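Side-chain contacts in cytidylate kinase-like family protein (Eubacterium ventriosum, PDB 3FDI), which is uncharacterised but probably acts as a nucleotide-binding phosphotransferase, as cytidylate kinases of the P-loop NTPase class do: residues D58-N63 and Y163-W168; I84-F89 and V104-E109. One frame throughout, in Å; residues are numbered along the deposited sequence.

Contact 1. Residues D58-N63 and Y163-W168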
ATOM      1  N   ASP B  58     -19.742  15.617   9.113  1.00 65.36           N
ATOM      2  CA  ASP B  58     -18.405  15.546   8.502  1.00 65.12           C
ATOM      3  C   ASP B  58     -17.538  14.374   9.000  1.00 64.17           C
ATOM      4  O   ASP B  58     -16.296  14.445   9.027  1.00 64.60           O
ATOM      5  CB  ASP B  58     -17.709  16.891   8.628  1.00 65.21           C
ATOM      6  CG  ASP B  58     -18.478  17.989   7.921  1.00 67.14           C
ATOM      7  OD1 ASP B  58     -19.361  17.659   7.079  1.00 68.78           O
ATOM      8  OD2 ASP B  58     -18.216  19.178   8.222  1.00 70.34           O
ATOM      9  N   GLU B  59     -18.222  13.294   9.374  1.00 62.89           N
ATOM     10  CA  GLU B  59     -17.588  12.041   9.714  1.00 62.05           C
ATOM     11  C   GLU B  59     -17.376  11.272   8.391  1.00 60.45           C
ATOM     12  O   GLU B  59     -18.344  10.941   7.667  1.00 59.66           O
ATOM     13  CB  GLU B  59     -18.446  11.287  10.740  1.00 62.90           C
ATOM     14  CG  GLU B  59     -18.431  12.018  12.117  1.00 65.30           C
ATOM     15  CD  GLU B  59     -19.449  11.497  13.132  1.00 68.38           C
ATOM     16  OE1 GLU B  59     -19.708  10.273  13.147  1.00 69.70           O
ATOM     17  OE2 GLU B  59     -19.967  12.329  13.929  1.00 69.53           O
ATOM     18  N   LYS B  60     -16.097  11.048   8.074  1.00 58.35           N
ATOM     19  CA  LYS B  60     -15.646  10.540   6.755  1.00 57.09           C
ATOM     20  C   LYS B  60     -16.368   9.267   6.242  1.00 54.59           C
ATOM     21  O   LYS B  60     -16.744   9.204   5.078  1.00 53.80           O
ATOM     22  CB  LYS B  60     -14.097  10.343   6.759  1.00 57.72           C
ATOM     23  CG  LYS B  60     -13.277  11.677   6.938  1.00 59.26           C
ATOM     24  CD  LYS B  60     -11.780  11.528   6.534  1.00 62.31           C
ATOM     25  CE  LYS B  60     -11.160  12.871   5.983  1.00 64.03           C
ATOM     26  NZ  LYS B  60     -10.960  13.968   6.985  1.00 66.22           N
ATOM     27  N   PRO B  61     -16.564   8.258   7.104  1.00 52.72           N
ATOM     28  CA  PRO B  61     -17.190   7.011   6.635  1.00 51.70           C
ATOM     29  C   PRO B  61     -18.626   7.212   6.208  1.00 50.97           C
ATOM     30  O   PRO B  61     -19.113   6.537   5.284  1.00 51.49           O
ATOM     31  CB  PRO B  61     -17.129   6.076   7.873  1.00 51.64           C
ATOM     32  CG  PRO B  61     -16.152   6.646   8.792  1.00 51.62           C
ATOM     33  CD  PRO B  61     -16.082   8.142   8.495  1.00 53.14           C
HETATM   34  N   MSE B  62     -19.299   8.144   6.868  1.00 49.86           N
HETATM   35  CA  MSE B  62     -20.684   8.418   6.561  1.00 49.08           C
HETATM   36  C   MSE B  62     -20.826   9.224   5.284  1.00 47.94           C
HETATM   37  O   MSE B  62     -21.621   8.856   4.417  1.00 45.98           O
HETATM   38  CB  MSE B  62     -21.371   9.115   7.726  1.00 49.45           C
HETATM   39  CG  MSE B  62     -21.597   8.198   8.945  1.00 51.05           C
HETATM   40 SE   MSE B  62     -22.843   9.135  10.161  1.00 56.69          SE
HETATM   41  CE  MSE B  62     -23.829  10.093   8.806  1.00 50.42           C
ATOM     42  N   ASN B  63     -20.055  10.307   5.163  1.00 47.43           N
ATOM     43  CA  ASN B  63     -20.061  11.108   3.929  1.00 47.38           C
ATOM     44  C   ASN B  63     -19.746  10.188   2.752  1.00 46.27           C
ATOM     45  O   ASN B  63     -20.432  10.166   1.745  1.00 45.35           O
ATOM     46  CB  ASN B  63     -19.002  12.230   3.977  1.00 48.37           C
ATOM     47  CG  ASN B  63     -19.199  13.188   5.154  1.00 49.90           C
ATOM     48  OD1 ASN B  63     -20.255  13.795   5.307  1.00 50.46           O
ATOM     49  ND2 ASN B  63     -18.164  13.316   5.992  1.00 53.32           N
ATOM     50  N   TYR B 163     -14.219   2.308   3.999  1.00 37.92           N
ATOM     51  CA  TYR B 163     -14.926   3.426   4.640  1.00 38.57           C
ATOM     52  C   TYR B 163     -14.031   4.490   5.252  1.00 40.39           C
ATOM     53  O   TYR B 163     -14.467   5.635   5.418  1.00 41.53           O
ATOM     54  CB  TYR B 163     -15.911   2.961   5.683  1.00 37.65           C
ATOM     55  CG  TYR B 163     -17.069   2.242   5.103  1.00 35.82           C
ATOM     56  CD1 TYR B 163     -18.095   2.934   4.468  1.00 34.90           C
ATOM     57  CD2 TYR B 163     -17.165   0.857   5.187  1.00 32.84           C
ATOM     58  CE1 TYR B 163     -19.185   2.262   3.941  1.00 31.16           C
ATOM     59  CE2 TYR B 163     -18.230   0.182   4.651  1.00 29.21           C
ATOM     60  CZ  TYR B 163     -19.231   0.888   4.047  1.00 31.28           C
ATOM     61  OH  TYR B 163     -20.270   0.191   3.524  1.00 34.60           O
ATOM     62  N   CYS B 164     -12.790   4.154   5.542  1.00 42.44           N
ATOM     63  CA  CYS B 164     -11.871   5.076   6.172  1.00 44.60           C
ATOM     64  C   CYS B 164     -10.751   5.399   5.227  1.00 46.17           C
ATOM     65  O   CYS B 164     -10.504   4.649   4.259  1.00 48.57           O
ATOM     66  CB  CYS B 164     -11.262   4.427   7.408  1.00 45.60           C
ATOM     67  SG  CYS B 164     -12.424   3.598   8.541  1.00 48.75           S
ATOM     68  N   GLU B 165     -10.060   6.495   5.507  1.00 46.22           N
ATOM     69  CA  GLU B 165      -8.845   6.881   4.778  1.00 46.60           C
ATOM     70  C   GLU B 165      -7.595   6.384   5.500  1.00 45.13           C
ATOM     71  O   GLU B 165      -6.588   6.132   4.893  1.00 45.52           O
ATOM     72  CB  GLU B 165      -8.775   8.400   4.666  1.00 47.78           C
ATOM     73  CG  GLU B 165      -9.910   9.030   3.782  1.00 52.07           C
ATOM     74  CD  GLU B 165      -9.854  10.567   3.776  1.00 58.38           C
ATOM     75  OE1 GLU B 165      -9.205  11.119   4.701  1.00 63.17           O
ATOM     76  OE2 GLU B 165     -10.426  11.227   2.858  1.00 61.51           O
ATOM     77  N   SER B 166      -7.664   6.221   6.800  1.00 43.50           N
ATOM     78  CA  SER B 166      -6.581   5.558   7.548  1.00 43.82           C
ATOM     79  C   SER B 166      -6.543   4.038   7.206  1.00 43.27           C
ATOM     80  O   SER B 166      -7.499   3.468   6.667  1.00 42.76           O
ATOM     81  CB  SER B 166      -6.844   5.716   9.045  1.00 43.10           C
ATOM     82  OG  SER B 166      -8.077   5.024   9.285  1.00 46.63           O
ATOM     83  N   LYS B 167      -5.437   3.394   7.553  1.00 42.83           N
ATOM     84  CA  LYS B 167      -5.174   2.026   7.091  1.00 42.28           C
ATOM     85  C   LYS B 167      -5.309   1.014   8.215  1.00 40.22           C
ATOM     86  O   LYS B 167      -4.716   1.160   9.295  1.00 40.71           O
ATOM     87  CB  LYS B 167      -3.755   1.941   6.495  1.00 42.23           C
ATOM     88  CG  LYS B 167      -3.554   2.818   5.249  1.00 45.58           C
ATOM     89  CD  LYS B 167      -4.377   2.363   4.062  1.00 46.15           C
ATOM     90  CE  LYS B 167      -4.410   3.380   2.911  1.00 47.49           C
ATOM     91  NZ  LYS B 167      -5.481   2.953   1.902  1.00 48.38           N
ATOM     92  N   TRP B 168      -6.111   0.001   7.955  1.00 39.31           N
ATOM     93  CA  TRP B 168      -6.300  -1.110   8.872  1.00 38.62           C
ATOM     94  C   TRP B 168      -4.948  -1.697   9.280  1.00 38.58           C
ATOM     95  O   TRP B 168      -4.160  -2.037   8.434  1.00 38.56           O
ATOM     96  CB  TRP B 168      -7.082  -2.201   8.194  1.00 37.63           C
ATOM     97  CG  TRP B 168      -7.397  -3.353   9.082  1.00 36.24           C
ATOM     98  CD1 TRP B 168      -8.413  -3.428   9.969  1.00 36.89           C
ATOM     99  CD2 TRP B 168      -6.722  -4.611   9.142  1.00 34.85           C
ATOM    100  NE1 TRP B 168      -8.417  -4.655  10.589  1.00 37.02           N
ATOM    101  CE2 TRP B 168      -7.389  -5.399  10.093  1.00 34.57           C
ATOM    102  CE3 TRP B 168      -5.617  -5.148   8.477  1.00 40.20           C
ATOM    103  CZ2 TRP B 168      -7.001  -6.694  10.402  1.00 37.15           C
ATOM    104  CZ3 TRP B 168      -5.237  -6.464   8.763  1.00 37.69           C
ATOM    105  CH2 TRP B 168      -5.921  -7.207   9.736  1.00 39.55           C
TER
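Pro61 in the first turn of helix 60-66 packs against Tyr163 at the C-terminal end of helix 142-163, tying two helices of a P-loop kinase-like fold together. Proline suits this first turn, where no carbonyl one turn earlier in the helix needs its N-H; the first bond of the helix runs from Asn63 N to Glu59 O, the N-cap residue. Pro61 CA directs a C-H toward Tyr163 O at 3.3 Å, with 135° at the hydrogen, and the Pro61 CB methylene comes within 4.0 Å of Tyr163 CB. In return Pro61 O lies 3.8 Å from Tyr163 CD1, reaching the ring obliquely. Tyr163 has CG anti to its own carbonyl carbon (chi1 -69°), which keeps the ring clear of the carbonyl, so that Tyr163 O can meet Pro61 CA while the ring lies beside Pro61 O. The phenol reaches further, its OH weakly hydrogen-bonded to Gln80 N.

At the exposed margin Lys60 and Glu165 cross at about a right angle. Glu165 OE1 is modelled 2.9 Å from Lys60 CE, too close for a relaxed contact, so the detail is doubtful; the bend at chi4 (70°) takes Lys60 NZ 4.1 Å from Glu165 OE1, beyond a salt bridge. Beside them, Cys164 O is hydrogen-bonded to Lys154 of a second subunit. With no conventional hydrogen bond between the two segments, this junction relies on apolar contact and weak C-H···O attraction, helped at most by a loose pull between opposite charges.

Contact 2. Residues I84-F89 and V104-E109. With SO4 (sulfate ion), chain F.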
ATOM      1  N   ILE B  84     -24.241   2.683   7.355  1.00 38.45           N
ATOM      2  CA  ILE B  84     -24.668   3.964   7.886  1.00 37.67           C
ATOM      3  C   ILE B  84     -25.429   3.861   9.208  1.00 37.09           C
ATOM      4  O   ILE B  84     -25.261   4.675  10.132  1.00 36.76           O
ATOM      5  CB  ILE B  84     -25.555   4.725   6.887  1.00 37.43           C
ATOM      6  CG1 ILE B  84     -24.726   5.320   5.746  1.00 36.87           C
ATOM      7  CG2 ILE B  84     -26.274   5.851   7.579  1.00 36.71           C
ATOM      8  CD1 ILE B  84     -25.662   5.831   4.584  1.00 36.07           C
ATOM      9  N   ARG B  85     -26.303   2.880   9.283  1.00 37.03           N
ATOM     10  CA  ARG B  85     -27.117   2.741  10.458  1.00 36.86           C
ATOM     11  C   ARG B  85     -26.259   2.332  11.630  1.00 35.81           C
ATOM     12  O   ARG B  85     -26.475   2.806  12.746  1.00 35.81           O
ATOM     13  CB  ARG B  85     -28.231   1.733  10.230  1.00 37.54           C
ATOM     14  CG  ARG B  85     -29.113   2.048   9.052  1.00 39.93           C
ATOM     15  CD  ARG B  85     -30.354   1.171   9.017  1.00 41.07           C
ATOM     16  NE  ARG B  85     -31.328   1.683   8.053  1.00 44.91           N
ATOM     17  CZ  ARG B  85     -32.662   1.659   8.207  1.00 49.13           C
ATOM     18  NH1 ARG B  85     -33.219   1.170   9.308  1.00 50.99           N
ATOM     19  NH2 ARG B  85     -33.463   2.161   7.261  1.00 50.15           N
ATOM     20  N   GLN B  86     -25.272   1.478  11.372  1.00 33.82           N
ATOM     21  CA  GLN B  86     -24.430   1.023  12.422  1.00 33.68           C
ATOM     22  C   GLN B  86     -23.514   2.137  12.864  1.00 33.90           C
ATOM     23  O   GLN B  86     -23.212   2.260  14.049  1.00 33.10           O
ATOM     24  CB  GLN B  86     -23.610  -0.151  11.964  1.00 33.97           C
ATOM     25  CG  GLN B  86     -24.448  -1.277  11.470  1.00 35.80           C
ATOM     26  CD  GLN B  86     -23.695  -2.556  11.339  1.00 34.87           C
ATOM     27  OE1 GLN B  86     -22.535  -2.574  10.971  1.00 35.78           O
ATOM     28  NE2 GLN B  86     -24.374  -3.653  11.607  1.00 35.80           N
ATOM     29  N   PHE B  87     -23.010   2.922  11.905  1.00 34.33           N
ATOM     30  CA  PHE B  87     -22.127   4.054  12.236  1.00 35.03           C
ATOM     31  C   PHE B  87     -22.916   5.027  13.092  1.00 34.57           C
ATOM     32  O   PHE B  87     -22.460   5.461  14.146  1.00 34.56           O
ATOM     33  CB  PHE B  87     -21.622   4.806  10.998  1.00 35.23           C
ATOM     34  CG  PHE B  87     -20.737   4.008  10.095  1.00 35.93           C
ATOM     35  CD1 PHE B  87     -19.994   2.919  10.565  1.00 38.54           C
ATOM     36  CD2 PHE B  87     -20.611   4.370   8.769  1.00 36.51           C
ATOM     37  CE1 PHE B  87     -19.186   2.193   9.721  1.00 38.10           C
ATOM     38  CE2 PHE B  87     -19.815   3.648   7.921  1.00 38.45           C
ATOM     39  CZ  PHE B  87     -19.075   2.560   8.406  1.00 38.85           C
ATOM     40  N   ASN B  88     -24.133   5.296  12.657  1.00 34.96           N
ATOM     41  CA  ASN B  88     -24.939   6.229  13.379  1.00 35.82           C
ATOM     42  C   ASN B  88     -25.319   5.754  14.798  1.00 36.48           C
ATOM     43  O   ASN B  88     -25.308   6.579  15.736  1.00 37.27           O
ATOM     44  CB  ASN B  88     -26.138   6.591  12.581  1.00 35.41           C
ATOM     45  CG  ASN B  88     -26.765   7.854  13.070  1.00 36.74           C
ATOM     46  OD1 ASN B  88     -26.062   8.805  13.480  1.00 37.71           O
ATOM     47  ND2 ASN B  88     -28.095   7.875  13.082  1.00 31.14           N
ATOM     48  N   PHE B  89     -25.622   4.450  14.962  1.00 36.07           N
ATOM     49  CA  PHE B  89     -25.805   3.847  16.295  1.00 35.59           C
ATOM     50  C   PHE B  89     -24.634   4.163  17.182  1.00 36.10           C
ATOM     51  O   PHE B  89     -24.800   4.569  18.307  1.00 37.33           O
ATOM     52  CB  PHE B  89     -25.999   2.319  16.219  1.00 36.43           C
ATOM     53  CG  PHE B  89     -26.132   1.625  17.568  1.00 32.73           C
ATOM     54  CD1 PHE B  89     -27.374   1.334  18.097  1.00 37.68           C
ATOM     55  CD2 PHE B  89     -25.018   1.211  18.254  1.00 34.04           C
ATOM     56  CE1 PHE B  89     -27.494   0.690  19.349  1.00 36.92           C
ATOM     57  CE2 PHE B  89     -25.123   0.576  19.477  1.00 36.25           C
ATOM     58  CZ  PHE B  89     -26.344   0.327  20.027  1.00 36.62           C
ATOM     59  N   VAL B 104     -15.958  -3.565  18.981  1.00 34.55           N
ATOM     60  CA  VAL B 104     -14.996  -4.271  18.167  1.00 34.42           C
ATOM     61  C   VAL B 104     -15.304  -3.951  16.718  1.00 33.99           C
ATOM     62  O   VAL B 104     -16.458  -4.068  16.282  1.00 33.82           O
ATOM     63  CB  VAL B 104     -15.126  -5.783  18.389  1.00 34.83           C
ATOM     64  CG1 VAL B 104     -14.253  -6.542  17.394  1.00 33.40           C
ATOM     65  CG2 VAL B 104     -14.752  -6.141  19.858  1.00 33.45           C
ATOM     66  N   GLY B 105     -14.289  -3.546  15.968  1.00 33.41           N
ATOM     67  CA  GLY B 105     -14.420  -3.384  14.553  1.00 33.79           C
ATOM     68  C   GLY B 105     -15.332  -2.239  14.225  1.00 34.70           C
ATOM     69  O   GLY B 105     -15.380  -1.251  14.979  1.00 32.29           O
ATOM     70  N   ARG B 106     -16.031  -2.369  13.092  1.00 34.68           N
ATOM     71  CA  ARG B 106     -17.060  -1.421  12.666  1.00 35.95           C
ATOM     72  C   ARG B 106     -16.578   0.020  12.443  1.00 36.62           C
ATOM     73  O   ARG B 106     -17.353   0.979  12.552  1.00 38.13           O
ATOM     74  CB  ARG B 106     -18.224  -1.445  13.670  1.00 36.78           C
ATOM     75  CG  ARG B 106     -18.885  -2.861  13.885  1.00 39.54           C
ATOM     76  CD  ARG B 106     -19.765  -3.278  12.694  1.00 41.52           C
ATOM     77  NE  ARG B 106     -19.006  -3.970  11.685  1.00 43.12           N
ATOM     78  CZ  ARG B 106     -19.460  -4.345  10.490  1.00 47.40           C
ATOM     79  NH1 ARG B 106     -20.713  -4.093  10.121  1.00 51.59           N
ATOM     80  NH2 ARG B 106     -18.644  -4.990   9.652  1.00 48.69           N
ATOM     81  N   CYS B 107     -15.305   0.180  12.111  1.00 37.34           N
ATOM     82  CA  CYS B 107     -14.693   1.461  11.869  1.00 37.28           C
ATOM     83  C   CYS B 107     -14.803   2.381  13.069  1.00 37.44           C
ATOM     84  O   CYS B 107     -14.779   3.603  12.912  1.00 36.83           O
ATOM     85  CB  CYS B 107     -15.326   2.112  10.647  1.00 37.95           C
ATOM     86  SG  CYS B 107     -15.143   1.068   9.160  1.00 41.39           S
ATOM     87  N   ALA B 108     -14.923   1.821  14.270  1.00 37.37           N
ATOM     88  CA  ALA B 108     -15.311   2.676  15.394  1.00 37.85           C
ATOM     89  C   ALA B 108     -14.259   3.738  15.705  1.00 38.68           C
ATOM     90  O   ALA B 108     -14.630   4.850  16.062  1.00 38.94           O
ATOM     91  CB  ALA B 108     -15.696   1.876  16.628  1.00 36.29           C
ATOM     92  N   GLU B 109     -12.961   3.430  15.578  1.00 38.82           N
ATOM     93  CA  GLU B 109     -11.938   4.424  15.891  1.00 39.36           C
ATOM     94  C   GLU B 109     -12.048   5.625  14.936  1.00 40.37           C
ATOM     95  O   GLU B 109     -11.788   6.755  15.348  1.00 40.85           O
ATOM     96  CB  GLU B 109     -10.516   3.846  15.886  1.00 39.69           C
ATOM     97  CG  GLU B 109      -9.785   3.803  14.551  1.00 36.78           C
ATOM     98  CD  GLU B 109     -10.451   2.960  13.490  1.00 40.10           C
ATOM     99  OE1 GLU B 109     -11.379   2.083  13.763  1.00 41.21           O
ATOM    100  OE2 GLU B 109     -10.074   3.199  12.314  1.00 41.16           O
TER
HETATM  101  S   SO4 F2005     -16.114  -6.332  11.935  1.00 52.28           S
HETATM  102  O1  SO4 F2005     -16.846  -5.138  12.330  1.00 51.02           O
HETATM  103  O2  SO4 F2005     -14.733  -5.874  11.743  1.00 51.58           O
HETATM  104  O3  SO4 F2005     -16.236  -7.375  12.939  1.00 49.16           O
HETATM  105  O4  SO4 F2005     -16.725  -6.849  10.685  1.00 55.59           O
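The Arg106 guanidinium is engaged at its edges, with Gln86 OE1 near its plane at NH1 and sulfate O1 near its plane at NE. The Phe87 ring likewise takes Arg106 O at its edge, 3.6 Å from CE1, while Cys107 CB approaches obliquely. Arg106 sits in a type I' turn, Gly105 to Ala108, which follows strand 101-104 of the parallel sheet. The positive phi of Gly105 favours glycine, and a CB there would run into the sulfate.

Gln86 OE1 accepts Arg106 NH1 on a lone pair in the carbonyl plane at 2.5 Å, a length too short to trust exactly, with amide and guanidinium 77° apart. A weak bond from Gln86 NE2 to Asp41 OD1 helps fix which end of the amide faces the arginine. Bends at chi2 (-74°) and chi3 (88°) curl Arg106 round the anion, which Arg13 also binds; the sulfate, probably from the crystallisation liquor, may mark a place for a nucleotide phosphate. With an alanine at Arg106, Gln86 OE1 would probably lose this donor, and the anion would keep little from this turn beyond the backbone N. Arg106 N reaches sulfate O1 at 3.0 Å, and Arg106 NH2 reaches sulfate O4 at 2.9 Å.

Phe87 joins the two contacts, whose centres lie about 11 Å apart. From contact 2 its ring reaches into contact 1, with Phe87 CE2 3.6 Å from Pro61 CB and Phe87 CZ 3.9 Å from Tyr163 CG, where the two aromatic rings meet edge-to-face. A second bridge runs between the cysteines, Cys164 SG lying 3.8 Å from Cys107 SG in plain van der Waals contact, too far for a disulfide. The Phe87 ring of helix 81-95 thus sits among helix 60-66, the end of helix 142-163 and the turn that carries the sulfate-binding arginine. Contact 2 holds the anion itself, whereas contact 1 lies farther out, its loop meeting a neighbouring subunit.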